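Local coordinates for protein succinate-semialdehyde dehydrogenase (PDB 4OGD) that oxidises succinic semialdehyde to succinate, with NADP+ as its bound cofactor, as a member of the aldehyde dehydrogenase family, at residues Val124-Glu129 with Val201-Thr206; Ala242-Leu247 with Asp277-Leu282; Ala303-Ala308 with His340-Thr345. All blocks are in the same frame, centred on the assembly; numbering follows the deposited sequence.

Contact 1: residues Val124-Glu129 with Val201-Thr206; sequences VILAVE and VGVCLT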
ATOM      1  N   VAL A 124       0.706  -4.988 -15.413  1.00  6.75           N
ATOM      2  CA  VAL A 124      -0.690  -5.428 -15.471  1.00  6.01           C
ATOM      3  C   VAL A 124      -1.286  -5.433 -14.065  1.00  6.77           C
ATOM      4  O   VAL A 124      -0.681  -5.952 -13.122  1.00  6.70           O
ATOM      5  CB  VAL A 124      -0.819  -6.829 -16.098  1.00  6.87           C
ATOM      6  CG1 VAL A 124      -2.291  -7.236 -16.225  1.00  7.89           C
ATOM      7  CG2 VAL A 124      -0.130  -6.856 -17.459  1.00  8.87           C
ATOM      8  N   ILE A 125      -2.463  -4.835 -13.929  1.00  6.38           N
ATOM      9  CA  ILE A 125      -3.142  -4.768 -12.638  1.00  6.98           C
ATOM     10  C   ILE A 125      -4.360  -5.685 -12.648  1.00  6.13           C
ATOM     11  O   ILE A 125      -5.175  -5.624 -13.571  1.00  8.16           O
ATOM     12  CB  ILE A 125      -3.600  -3.329 -12.336  1.00  6.58           C
ATOM     13  CG1 ILE A 125      -2.401  -2.379 -12.315  1.00  7.51           C
ATOM     14  CG2 ILE A 125      -4.370  -3.270 -11.022  1.00  7.89           C
ATOM     15  CD1 ILE A 125      -1.354  -2.751 -11.288  1.00  8.77           C
ATOM     16  N   LEU A 126      -4.473  -6.546 -11.637  1.00  6.50           N
ATOM     17  CA  LEU A 126      -5.695  -7.315 -11.422  1.00  6.34           C
ATOM     18  C   LEU A 126      -6.670  -6.531 -10.560  1.00  6.96           C
ATOM     19  O   LEU A 126      -6.350  -6.156  -9.426  1.00  7.29           O
ATOM     20  CB  LEU A 126      -5.392  -8.656 -10.744  1.00  7.52           C
ATOM     21  CG  LEU A 126      -6.624  -9.409 -10.242  1.00  6.97           C
ATOM     22  CD1 LEU A 126      -7.548  -9.835 -11.382  1.00  7.72           C
ATOM     23  CD2 LEU A 126      -6.225 -10.623  -9.406  1.00  7.38           C
ATOM     24  N   ALA A 127      -7.858  -6.290 -11.101  1.00  5.83           N
ATOM     25  CA  ALA A 127      -8.935  -5.672 -10.343  1.00  5.91           C
ATOM     26  C   ALA A 127      -9.957  -6.739  -9.993  1.00  7.89           C
ATOM     27  O   ALA A 127     -10.405  -7.492 -10.863  1.00  8.29           O
ATOM     28  CB  ALA A 127      -9.583  -4.544 -11.151  1.00  5.90           C
ATOM     29  N   VAL A 128     -10.297  -6.830  -8.710  1.00  8.10           N
ATOM     30  CA  VAL A 128     -11.333  -7.750  -8.258  1.00  8.32           C
ATOM     31  C   VAL A 128     -12.466  -6.877  -7.737  1.00  8.04           C
ATOM     32  O   VAL A 128     -12.284  -6.148  -6.769  1.00  7.49           O
ATOM     33  CB  VAL A 128     -10.820  -8.685  -7.147  1.00 11.02           C
ATOM     34  CG1 VAL A 128     -11.914  -9.661  -6.733  1.00  7.89           C
ATOM     35  CG2 VAL A 128      -9.583  -9.438  -7.618  1.00  9.63           C
ATOM     36  N   GLU A 129     -13.617  -6.922  -8.411  1.00  6.63           N
ATOM     37  CA  GLU A 129     -14.706  -5.978  -8.158  1.00  7.92           C
ATOM     38  C   GLU A 129     -16.021  -6.685  -7.834  1.00  7.41           C
ATOM     39  O   GLU A 129     -16.222  -7.842  -8.221  1.00  9.14           O
ATOM     40  CB  GLU A 129     -14.858  -5.019  -9.355  1.00  5.99           C
ATOM     41  CG  GLU A 129     -13.563  -4.273  -9.720  1.00  9.14           C
ATOM     42  CD  GLU A 129     -12.987  -3.448  -8.574  1.00  8.04           C
ATOM     43  OE1 GLU A 129     -13.754  -3.051  -7.670  1.00  6.68           O
ATOM     44  OE2 GLU A 129     -11.752  -3.185  -8.578  1.00  9.20           O
ATOM     45  N   VAL A 201       1.383  -6.924 -11.442  1.00  6.36           N
ATOM     46  CA  VAL A 201       2.215  -6.135 -10.536  1.00  6.34           C
ATOM     47  C   VAL A 201       1.448  -5.453  -9.411  1.00  6.67           C
ATOM     48  O   VAL A 201       2.011  -4.662  -8.650  1.00  9.39           O
ATOM     49  CB  VAL A 201       3.008  -5.058 -11.310  1.00  7.59           C
ATOM     50  CG1 VAL A 201       3.841  -5.713 -12.412  1.00  7.14           C
ATOM     51  CG2 VAL A 201       2.066  -4.006 -11.895  1.00  7.08           C
ATOM     52  N   GLY A 202       0.162  -5.754  -9.302  1.00  6.12           N
ATOM     53  CA  GLY A 202      -0.656  -5.121  -8.288  1.00  7.82           C
ATOM     54  C   GLY A 202      -2.051  -5.692  -8.330  1.00  6.85           C
ATOM     55  O   GLY A 202      -2.516  -6.153  -9.375  1.00  7.38           O
ATOM     56  N   VAL A 203      -2.717  -5.669  -7.184  1.00  5.94           N
ATOM     57  CA  VAL A 203      -4.098  -6.124  -7.105  1.00  6.24           C
ATOM     58  C   VAL A 203      -4.926  -5.086  -6.357  1.00  7.34           C
ATOM     59  O   VAL A 203      -4.599  -4.714  -5.233  1.00  6.57           O
ATOM     60  CB  VAL A 203      -4.223  -7.482  -6.379  1.00  9.51           C
ATOM     61  CG1 VAL A 203      -5.659  -7.958  -6.428  1.00  9.50           C
ATOM     62  CG2 VAL A 203      -3.288  -8.528  -7.004  1.00  9.04           C
ATOM     63  N   CYS A 204      -5.997  -4.606  -6.982  1.00  6.99           N
ATOM     64  CA  CYS A 204      -6.930  -3.732  -6.278  1.00  6.28           C
ATOM     65  C   CYS A 204      -8.241  -4.473  -6.112  1.00  7.82           C
ATOM     66  O   CYS A 204      -8.787  -5.018  -7.073  1.00  8.20           O
ATOM     67  CB  CYS A 204      -7.135  -2.396  -7.013  1.00  6.15           C
ATOM     68  SG  CYS A 204      -7.554  -2.552  -8.776  1.00  8.25           S
ATOM     69  N   LEU A 205      -8.746  -4.512  -4.887  1.00  6.21           N
ATOM     70  CA  LEU A 205      -9.991  -5.211  -4.628  1.00  6.07           C
ATOM     71  C   LEU A 205     -10.991  -4.319  -3.931  1.00  7.43           C
ATOM     72  O   LEU A 205     -10.649  -3.570  -3.016  1.00  7.06           O
ATOM     73  CB  LEU A 205      -9.743  -6.461  -3.771  1.00  8.44           C
ATOM     74  CG  LEU A 205     -10.968  -7.313  -3.410  1.00  8.13           C
ATOM     75  CD1 LEU A 205     -10.580  -8.781  -3.359  1.00  9.46           C
ATOM     76  CD2 LEU A 205     -11.607  -6.901  -2.073  1.00  7.92           C
ATOM     77  N   THR A 206     -12.235  -4.429  -4.373  1.00  6.52           N
ATOM     78  CA  THR A 206     -13.371  -3.874  -3.662  1.00  6.26           C
ATOM     79  C   THR A 206     -14.319  -5.030  -3.406  1.00  8.22           C
ATOM     80  O   THR A 206     -14.627  -5.800  -4.315  1.00  9.10           O
ATOM     81  CB  THR A 206     -14.070  -2.801  -4.500  1.00  7.14           C
ATOM     82  OG1 THR A 206     -13.136  -1.749  -4.778  1.00  6.44           O
ATOM     83  CG2 THR A 206     -15.242  -2.221  -3.728  1.00  7.92           C
TER
HETATM   84  O   HOH W   1     -10.801  -1.877  -6.439  1.00  7.68           O
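Leu126 and Cys204 sit at the middle of a parallel strand pair whose backbones are laced by five hydrogen bonds. Leu126 takes part in two of them: its N donates to Gly202 O, and its O accepts from Cys204 N at 2.9 Å. The ladder continues with Val128 N to Cys204 O and Thr206 N to Val128 O. CA-H...O contacts fill in between, such as Val203 CA to Leu126 O at 3.2 Å.

Apolar contacts divide between the two sides of the sheet. On one, Cys204 SG lies between its own backbone N and carbonyl carbon (chi1 51°), from where it touches Ala127 CB at 3.7 Å and Ile125 CG2 at 4.0 Å. On the other, Leu126 and Val203 run side by side, while Val128 CG1 meets Leu205 CD1 at 3.7 Å.

Polar side chains meet at Glu129 and Thr206. Glu129, bent at chi2 (-58°), curls back toward Thr206, and a water donates to Glu129 OE2 at 2.7 Å while also bonding Thr206 OG1. Helix 136-148 packs on Ile125 and Glu129.

The ladder joins the first and fourth strands of a 3-2-1-4-5 parallel order, the central pair at which the chain switches direction across the sheet, a hallmark of the Rossmann-type dinucleotide-binding domain.

Contact 2: residues Ala242-Leu247 with Asp277-Leu282; sequences ADWDQL and DRFKEL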
ATOM      1  N   ALA A 242     -28.659  19.010  15.954  1.00 13.71           N
ATOM      2  CA  ALA A 242     -29.065  18.571  14.618  1.00 12.81           C
ATOM      3  C   ALA A 242     -30.300  19.320  14.130  1.00 15.98           C
ATOM      4  O   ALA A 242     -31.186  19.646  14.919  1.00 14.26           O
ATOM      5  CB  ALA A 242     -29.328  17.076  14.606  1.00 10.44           C
ATOM      6  N   ASP A 243     -30.343  19.587  12.829  1.00 13.40           N
ATOM      7  CA  ASP A 243     -31.542  20.120  12.185  1.00 17.70           C
ATOM      8  C   ASP A 243     -32.418  18.934  11.792  1.00 17.33           C
ATOM      9  O   ASP A 243     -32.090  18.194  10.863  1.00 16.69           O
ATOM     10  CB  ASP A 243     -31.152  20.940  10.948  1.00 17.18           C
ATOM     11  CG  ASP A 243     -32.349  21.602  10.268  1.00 22.42           C
ATOM     12  OD1 ASP A 243     -33.419  20.969  10.156  1.00 22.38           O
ATOM     13  OD2 ASP A 243     -32.209  22.763   9.829  1.00 24.04           O
ATOM     14  N   TRP A 244     -33.536  18.760  12.492  1.00 17.29           N
ATOM     15  CA  TRP A 244     -34.378  17.577  12.318  1.00 15.95           C
ATOM     16  C   TRP A 244     -35.213  17.584  11.035  1.00 17.51           C
ATOM     17  O   TRP A 244     -35.636  16.531  10.553  1.00 16.07           O
ATOM     18  CB  TRP A 244     -35.248  17.366  13.561  1.00 16.82           C
ATOM     19  CG  TRP A 244     -34.459  16.749  14.663  1.00 12.37           C
ATOM     20  CD1 TRP A 244     -33.489  17.353  15.411  1.00 14.44           C
ATOM     21  CD2 TRP A 244     -34.522  15.389  15.102  1.00 15.48           C
ATOM     22  NE1 TRP A 244     -32.955  16.452  16.304  1.00 15.34           N
ATOM     23  CE2 TRP A 244     -33.574  15.240  16.133  1.00 14.11           C
ATOM     24  CE3 TRP A 244     -35.286  14.282  14.723  1.00 12.82           C
ATOM     25  CZ2 TRP A 244     -33.375  14.026  16.793  1.00 14.25           C
ATOM     26  CZ3 TRP A 244     -35.094  13.083  15.383  1.00 14.05           C
ATOM     27  CH2 TRP A 244     -34.147  12.963  16.406  1.00 12.90           C
ATOM     28  N   ASP A 245     -35.438  18.768  10.478  1.00 20.36           N
ATOM     29  CA  ASP A 245     -36.125  18.880   9.192  1.00 22.35           C
ATOM     30  C   ASP A 245     -35.213  18.359   8.092  1.00 22.54           C
ATOM     31  O   ASP A 245     -35.620  17.571   7.235  1.00 20.74           O
ATOM     32  CB  ASP A 245     -36.486  20.340   8.906  1.00 24.87           C
ATOM     33  CG  ASP A 245     -37.673  20.820   9.720  1.00 29.59           C
ATOM     34  OD1 ASP A 245     -38.696  20.106   9.758  1.00 38.04           O
ATOM     35  OD2 ASP A 245     -37.581  21.911  10.325  1.00 38.57           O
ATOM     36  N   GLN A 246     -33.967  18.818   8.124  1.00 21.75           N
ATOM     37  CA  GLN A 246     -32.967  18.375   7.169  1.00 21.91           C
ATOM     38  C   GLN A 246     -32.633  16.908   7.375  1.00 17.61           C
ATOM     39  O   GLN A 246     -32.375  16.185   6.418  1.00 17.07           O
ATOM     40  CB  GLN A 246     -31.721  19.250   7.267  1.00 24.59           C
ATOM     41  CG  GLN A 246     -31.974  20.658   6.759  1.00 30.59           C
ATOM     42  CD  GLN A 246     -32.619  20.656   5.380  1.00 35.13           C
ATOM     43  OE1 GLN A 246     -33.738  21.143   5.202  1.00 39.14           O
ATOM     44  NE2 GLN A 246     -31.915  20.099   4.401  1.00 38.83           N
ATOM     45  N   LEU A 247     -32.663  16.468   8.628  1.00 16.04           N
ATOM     46  CA  LEU A 247     -32.447  15.063   8.950  1.00 15.09           C
ATOM     47  C   LEU A 247     -33.439  14.160   8.224  1.00 12.97           C
ATOM     48  O   LEU A 247     -33.056  13.193   7.559  1.00 13.57           O
ATOM     49  CB  LEU A 247     -32.561  14.855  10.459  1.00 14.99           C
ATOM     50  CG  LEU A 247     -32.413  13.424  10.961  1.00 14.83           C
ATOM     51  CD1 LEU A 247     -31.055  12.870  10.577  1.00 15.04           C
ATOM     52  CD2 LEU A 247     -32.608  13.382  12.470  1.00 14.92           C
ATOM     53  N   ASP A 277     -36.750   8.353  21.361  1.00 13.83           N
ATOM     54  CA  ASP A 277     -38.114   8.028  20.960  1.00 16.81           C
ATOM     55  C   ASP A 277     -38.510   8.766  19.683  1.00 13.78           C
ATOM     56  O   ASP A 277     -39.148   8.198  18.792  1.00 14.20           O
ATOM     57  CB  ASP A 277     -39.105   8.343  22.085  1.00 17.33           C
ATOM     58  CG  ASP A 277     -39.071   7.319  23.197  1.00 20.29           C
ATOM     59  OD1 ASP A 277     -38.484   6.236  23.009  1.00 19.51           O
ATOM     60  OD2 ASP A 277     -39.656   7.597  24.263  1.00 25.53           O
ATOM     61  N   ARG A 278     -38.112  10.029  19.595  1.00 13.74           N
ATOM     62  CA  ARG A 278     -38.386  10.853  18.426  1.00 14.19           C
ATOM     63  C   ARG A 278     -37.746  10.266  17.171  1.00 15.74           C
ATOM     64  O   ARG A 278     -38.372  10.211  16.112  1.00 14.59           O
ATOM     65  CB  ARG A 278     -37.891  12.280  18.665  1.00 12.42           C
ATOM     66  CG  ARG A 278     -38.184  13.243  17.537  1.00 15.33           C
ATOM     67  CD  ARG A 278     -37.522  14.571  17.797  1.00 15.34           C
ATOM     68  NE  ARG A 278     -37.849  15.548  16.773  1.00 16.31           N
ATOM     69  CZ  ARG A 278     -37.384  16.789  16.759  1.00 15.05           C
ATOM     70  NH1 ARG A 278     -36.565  17.200  17.717  1.00 19.56           N
ATOM     71  NH2 ARG A 278     -37.734  17.612  15.787  1.00 15.28           N
ATOM     72  N   PHE A 279     -36.505   9.799  17.287  1.00 13.11           N
ATOM     73  CA  PHE A 279     -35.858   9.196  16.130  1.00 11.59           C
ATOM     74  C   PHE A 279     -36.448   7.835  15.744  1.00 12.26           C
ATOM     75  O   PHE A 279     -36.542   7.513  14.556  1.00 13.06           O
ATOM     76  CB  PHE A 279     -34.344   9.088  16.320  1.00 12.99           C
ATOM     77  CG  PHE A 279     -33.631   8.665  15.076  1.00 10.78           C
ATOM     78  CD1 PHE A 279     -33.445   9.567  14.040  1.00 10.12           C
ATOM     79  CD2 PHE A 279     -33.188   7.358  14.920  1.00 13.65           C
ATOM     80  CE1 PHE A 279     -32.813   9.180  12.875  1.00 10.91           C
ATOM     81  CE2 PHE A 279     -32.554   6.964  13.753  1.00 10.77           C
ATOM     82  CZ  PHE A 279     -32.366   7.882  12.733  1.00 11.48           C
ATOM     83  N   LYS A 280     -36.836   7.029  16.731  1.00 12.89           N
ATOM     84  CA  LYS A 280     -37.486   5.753  16.442  1.00 13.21           C
ATOM     85  C   LYS A 280     -38.709   6.012  15.587  1.00 14.59           C
ATOM     86  O   LYS A 280     -38.929   5.351  14.571  1.00 14.45           O
ATOM     87  CB  LYS A 280     -37.924   5.029  17.718  1.00 14.79           C
ATOM     88  CG  LYS A 280     -36.812   4.316  18.472  1.00 20.04           C
ATOM     89  CD  LYS A 280     -37.375   3.184  19.334  1.00 19.91           C
ATOM     90  CE  LYS A 280     -38.548   3.661  20.183  1.00 26.12           C
ATOM     91  NZ  LYS A 280     -38.960   2.641  21.190  1.00 24.31           N
ATOM     92  N   GLU A 281     -39.496   7.001  15.992  1.00 15.22           N
ATOM     93  CA  GLU A 281     -40.702   7.344  15.243  1.00 15.84           C
ATOM     94  C   GLU A 281     -40.413   7.906  13.854  1.00 16.08           C
ATOM     95  O   GLU A 281     -41.111   7.586  12.886  1.00 15.44           O
ATOM     96  CB  GLU A 281     -41.558   8.316  16.048  1.00 17.66           C
ATOM     97  CG  GLU A 281     -42.404   7.605  17.074  1.00 30.97           C
ATOM     98  CD  GLU A 281     -43.103   6.397  16.475  1.00 37.27           C
ATOM     99  OE1 GLU A 281     -42.901   5.275  16.992  1.00 37.92           O
ATOM    100  OE2 GLU A 281     -43.842   6.569  15.477  1.00 32.55           O
ATOM    101  N   LEU A 282     -39.385   8.743  13.758  1.00 13.16           N
ATOM    102  CA  LEU A 282     -39.021   9.339  12.481  1.00 13.37           C
ATOM    103  C   LEU A 282     -38.518   8.289  11.494  1.00 15.21           C
ATOM    104  O   LEU A 282     -38.945   8.265  10.336  1.00 13.16           O
ATOM    105  CB  LEU A 282     -37.971  10.433  12.670  1.00 12.29           C
ATOM    106  CG  LEU A 282     -37.528  11.133  11.387  1.00 11.64           C
ATOM    107  CD1 LEU A 282     -38.720  11.811  10.735  1.00 17.19           C
ATOM    108  CD2 LEU A 282     -36.447  12.148  11.683  1.00 13.69           C
TER
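The CA atoms of Trp244 and Phe279 lie 9.3 Å apart, and one turn later Leu247 and Leu282 keep almost the same spacing, so the first turn of helix 244-256 lies against helix 276-288, with no hydrogen bond between residues 242-247 and 277-282. The gap is filled by side chains, chiefly the indole of Trp244.

Arg278 covers one face of that ring. Its CG stands anti to the backbone N (chi1 -177°) and the chain stays extended to NE, which lies over the indole; the guanidinium beyond it lies flat on the ring, the planes 10° apart. CZ rides over the five-membered ring, 3.8 Å from its centroid, in a cation-pi contact, and CD sits over the six-membered ring at the same 3.8 Å as a CH-pi partner. Arg278 NH2 reaches past the ring to Trp244 CB, 3.3 Å away.

The opposite face of the indole receives Leu247 CD2, near the rim. Phe279 CB meets the indole at its edge, 3.9 Å from Trp244 CH2, and Leu282 CD2 approaches Trp244 CE3 at 3.9 Å. Deeper in, Leu247 CD2 touches Leu282 CD2 at 4.1 Å and borders the edge of the Phe279 ring, while Leu247 and Phe279 both rest on strand 235-238.

Just before Trp244, Asp243 is the N-cap: its OD1 accepts a straight bond (172°) from Gln246 N and a weak one from Asp245 N, fixing the start of the helix that presents the indole.

The arginine-on-tryptophan stack thus joins the start of helix 244-256, the crossover helix of a beta-alpha-beta unit between parallel strands 235-238 and 268-272, to the helix that follows its second strand, in the larger mixed sheet of the aldehyde dehydrogenase fold.

Contact 3: residues Ala303-Ala308 with His340-Thr345; sequences APLSSA and HFVMPT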
ATOM      1  N   ALA A 303     -35.553  -1.944  -4.164  1.00  9.49           N
ATOM      2  CA  ALA A 303     -35.190  -3.054  -5.037  1.00  9.71           C
ATOM      3  C   ALA A 303     -35.122  -4.369  -4.264  1.00 10.90           C
ATOM      4  O   ALA A 303     -34.992  -4.366  -3.039  1.00 11.04           O
ATOM      5  CB  ALA A 303     -33.833  -2.762  -5.708  1.00  9.61           C
ATOM      6  N   PRO A 304     -35.232  -5.504  -4.977  1.00 10.50           N
ATOM      7  CA  PRO A 304     -34.926  -6.781  -4.328  1.00 10.33           C
ATOM      8  C   PRO A 304     -33.426  -6.844  -4.079  1.00 11.27           C
ATOM      9  O   PRO A 304     -32.676  -6.143  -4.769  1.00 10.56           O
ATOM     10  CB  PRO A 304     -35.309  -7.809  -5.392  1.00 11.46           C
ATOM     11  CG  PRO A 304     -35.097  -7.082  -6.699  1.00 10.31           C
ATOM     12  CD  PRO A 304     -35.494  -5.658  -6.424  1.00 10.02           C
ATOM     13  N   LEU A 305     -32.988  -7.664  -3.128  1.00 10.52           N
ATOM     14  CA  LEU A 305     -31.555  -7.860  -2.924  1.00 10.52           C
ATOM     15  C   LEU A 305     -30.956  -8.632  -4.097  1.00 11.18           C
ATOM     16  O   LEU A 305     -31.684  -9.194  -4.922  1.00 11.25           O
ATOM     17  CB  LEU A 305     -31.272  -8.561  -1.594  1.00 10.08           C
ATOM     18  CG  LEU A 305     -31.804  -7.888  -0.325  1.00 14.59           C
ATOM     19  CD1 LEU A 305     -31.165  -8.512   0.919  1.00 12.68           C
ATOM     20  CD2 LEU A 305     -31.575  -6.392  -0.347  1.00 14.26           C
ATOM     21  N   SER A 306     -29.629  -8.685  -4.162  1.00 11.78           N
ATOM     22  CA  SER A 306     -28.938  -9.146  -5.367  1.00 11.46           C
ATOM     23  C   SER A 306     -28.930 -10.655  -5.617  1.00 11.29           C
ATOM     24  O   SER A 306     -28.634 -11.089  -6.734  1.00 12.02           O
ATOM     25  CB  SER A 306     -27.497  -8.634  -5.370  1.00  9.77           C
ATOM     26  OG  SER A 306     -26.775  -9.216  -4.301  1.00 10.81           O
ATOM     27  N   SER A 307     -29.234 -11.456  -4.597  1.00 11.45           N
ATOM     28  CA  SER A 307     -29.272 -12.908  -4.770  1.00 12.12           C
ATOM     29  C   SER A 307     -30.119 -13.557  -3.685  1.00 12.94           C
ATOM     30  O   SER A 307     -30.449 -12.926  -2.688  1.00 11.75           O
ATOM     31  CB  SER A 307     -27.859 -13.503  -4.748  1.00 13.62           C
ATOM     32  OG  SER A 307     -27.301 -13.460  -3.439  1.00 12.43           O
ATOM     33  N   ALA A 308     -30.460 -14.827  -3.874  1.00 13.46           N
ATOM     34  CA  ALA A 308     -31.208 -15.551  -2.853  1.00 15.27           C
ATOM     35  C   ALA A 308     -30.375 -15.675  -1.584  1.00 14.27           C
ATOM     36  O   ALA A 308     -30.903 -15.552  -0.476  1.00 15.75           O
ATOM     37  CB  ALA A 308     -31.608 -16.922  -3.365  1.00 14.52           C
ATOM     38  N   HIS A 340     -35.863 -11.524  -4.691  1.00 12.23           N
ATOM     39  CA  HIS A 340     -35.161 -11.628  -3.411  1.00 11.81           C
ATOM     40  C   HIS A 340     -35.425 -10.451  -2.473  1.00 13.30           C
ATOM     41  O   HIS A 340     -34.493  -9.794  -2.001  1.00 11.66           O
ATOM     42  CB  HIS A 340     -33.663 -11.793  -3.659  1.00 10.88           C
ATOM     43  CG  HIS A 340     -33.344 -12.800  -4.719  1.00 13.48           C
ATOM     44  ND1 HIS A 340     -33.780 -14.107  -4.656  1.00 12.67           N
ATOM     45  CD2 HIS A 340     -32.652 -12.688  -5.876  1.00 13.14           C
ATOM     46  CE1 HIS A 340     -33.361 -14.759  -5.727  1.00 15.37           C
ATOM     47  NE2 HIS A 340     -32.674 -13.921  -6.482  1.00 15.81           N
ATOM     48  N   PHE A 341     -36.696 -10.200  -2.174  1.00 12.66           N
ATOM     49  CA  PHE A 341     -37.086  -9.027  -1.391  1.00 12.69           C
ATOM     50  C   PHE A 341     -36.961  -9.182   0.128  1.00 12.39           C
ATOM     51  O   PHE A 341     -37.327 -10.214   0.702  1.00 13.81           O
ATOM     52  CB  PHE A 341     -38.520  -8.614  -1.732  1.00 12.46           C
ATOM     53  CG  PHE A 341     -38.664  -7.974  -3.087  1.00 11.80           C
ATOM     54  CD1 PHE A 341     -38.350  -6.638  -3.266  1.00 10.99           C
ATOM     55  CD2 PHE A 341     -39.119  -8.706  -4.172  1.00 12.97           C
ATOM     56  CE1 PHE A 341     -38.477  -6.037  -4.501  1.00  9.85           C
ATOM     57  CE2 PHE A 341     -39.251  -8.117  -5.422  1.00 15.65           C
ATOM     58  CZ  PHE A 341     -38.930  -6.774  -5.585  1.00 10.93           C
ATOM     59  N   VAL A 342     -36.456  -8.131   0.768  1.00 11.85           N
ATOM     60  CA  VAL A 342     -36.447  -8.004   2.222  1.00 12.37           C
ATOM     61  C   VAL A 342     -37.092  -6.661   2.550  1.00 12.00           C
ATOM     62  O   VAL A 342     -36.717  -5.633   1.983  1.00 13.35           O
ATOM     63  CB  VAL A 342     -34.996  -8.055   2.778  1.00 13.03           C
ATOM     64  CG1 VAL A 342     -34.967  -7.768   4.286  1.00 12.27           C
ATOM     65  CG2 VAL A 342     -34.359  -9.405   2.477  1.00 14.02           C
ATOM     66  N   MET A 343     -38.084  -6.647   3.435  1.00 13.91           N
ATOM     67  CA  MET A 343     -38.726  -5.373   3.753  1.00 14.12           C
ATOM     68  C   MET A 343     -37.845  -4.546   4.679  1.00 12.32           C
ATOM     69  O   MET A 343     -37.059  -5.105   5.450  1.00 13.11           O
ATOM     70  CB  MET A 343     -40.124  -5.567   4.359  1.00 17.34           C
ATOM     71  CG  MET A 343     -40.167  -5.717   5.863  1.00 17.62           C
ATOM     72  SD  MET A 343     -41.877  -5.705   6.468  1.00 18.63           S
ATOM     73  CE  MET A 343     -42.211  -3.951   6.539  1.00 18.39           C
ATOM     74  N   PRO A 344     -37.948  -3.213   4.584  1.00 11.82           N
ATOM     75  CA  PRO A 344     -37.217  -2.333   5.499  1.00 12.13           C
ATOM     76  C   PRO A 344     -37.545  -2.715   6.936  1.00 15.10           C
ATOM     77  O   PRO A 344     -38.713  -2.877   7.288  1.00 12.01           O
ATOM     78  CB  PRO A 344     -37.768  -0.950   5.163  1.00 13.26           C
ATOM     79  CG  PRO A 344     -38.196  -1.067   3.732  1.00 14.43           C
ATOM     80  CD  PRO A 344     -38.765  -2.449   3.626  1.00 12.20           C
ATOM     81  N   THR A 345     -36.510  -2.890   7.746  1.00 14.40           N
ATOM     82  CA  THR A 345     -36.671  -3.426   9.085  1.00 12.24           C
ATOM     83  C   THR A 345     -35.822  -2.562  10.007  1.00 15.21           C
ATOM     84  O   THR A 345     -34.730  -2.148   9.623  1.00 12.07           O
ATOM     85  CB  THR A 345     -36.184  -4.884   9.125  1.00 16.13           C
ATOM     86  OG1 THR A 345     -36.953  -5.670   8.205  1.00 14.92           O
ATOM     87  CG2 THR A 345     -36.307  -5.476  10.525  1.00 15.19           C
TER
HETATM   88  O   HOH W   2     -35.697  -5.883  -0.767  1.00 13.20           O
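His340 O accepts a 2.8 Å hydrogen bond from Leu305 N, the one direct hydrogen bond between these two irregular segments. The donor stands well above the carbonyl plane, 49° out of it. A second backbone tie runs through water: one molecule donates to Ala303 O at 2.8 Å and accepts from Val342 N at the same distance, so a water-mediated tie between Ala303 and Val342 stands beside the direct bond of the two segments.

Around this polar seam the aromatic side chains take the neighbouring backbone as their packing surface. The imidazole of His340 lies over the Ser307-Ala308 peptide, with Ala308 N above the ring centre and 3.4 Å from His340 CE1, and the Ser307 carbonyl carbon above the rim. Leu305 O lies at the edge of the same ring, in its plane. Phe341 starts with its CB directed away from the other segment, but CG is anti to the carbonyl carbon (chi1 -73°), and the ring comes back over Pro304. Pro304 CB then sits 3.7 Å from the Phe341 ring centroid, only 9° off the normal, a CH-pi contact over the face. His337 meets the same phenyl ring edge-to-face.

On the helix side, Leu305 CD1 touches Val342 CG2 at 3.7 Å, and both residues pack on Val314 of helix 308-323. Ser307 is the N-cap of that helix, its OG bonding Ala310 N.

The contact therefore joins the turn that starts helix 308-323 to the run entering strand 345-348, a loop-to-loop junction with an N-capped helix start in the aldehyde dehydrogenase fold.

How the contacts relate
The three contacts join parts of one chain in three ways: a strand ladder, a helix pair and a loop junction. Contact 1 belongs to the Rossmann-type sheet, which in this family serves the cofactor, and lies across the chain's centre from contacts 2 and 3. Its centre is 41 Å from that of contact 2 and 29 Å from that of contact 3. Contacts 2 and 3 border the other, larger sheet, which in relatives belongs to the catalytic domain; their centres are 26 Å apart, with nearest atoms about 10 Å apart. None touches another, and they follow in series along the chain, so each closes before the next opens.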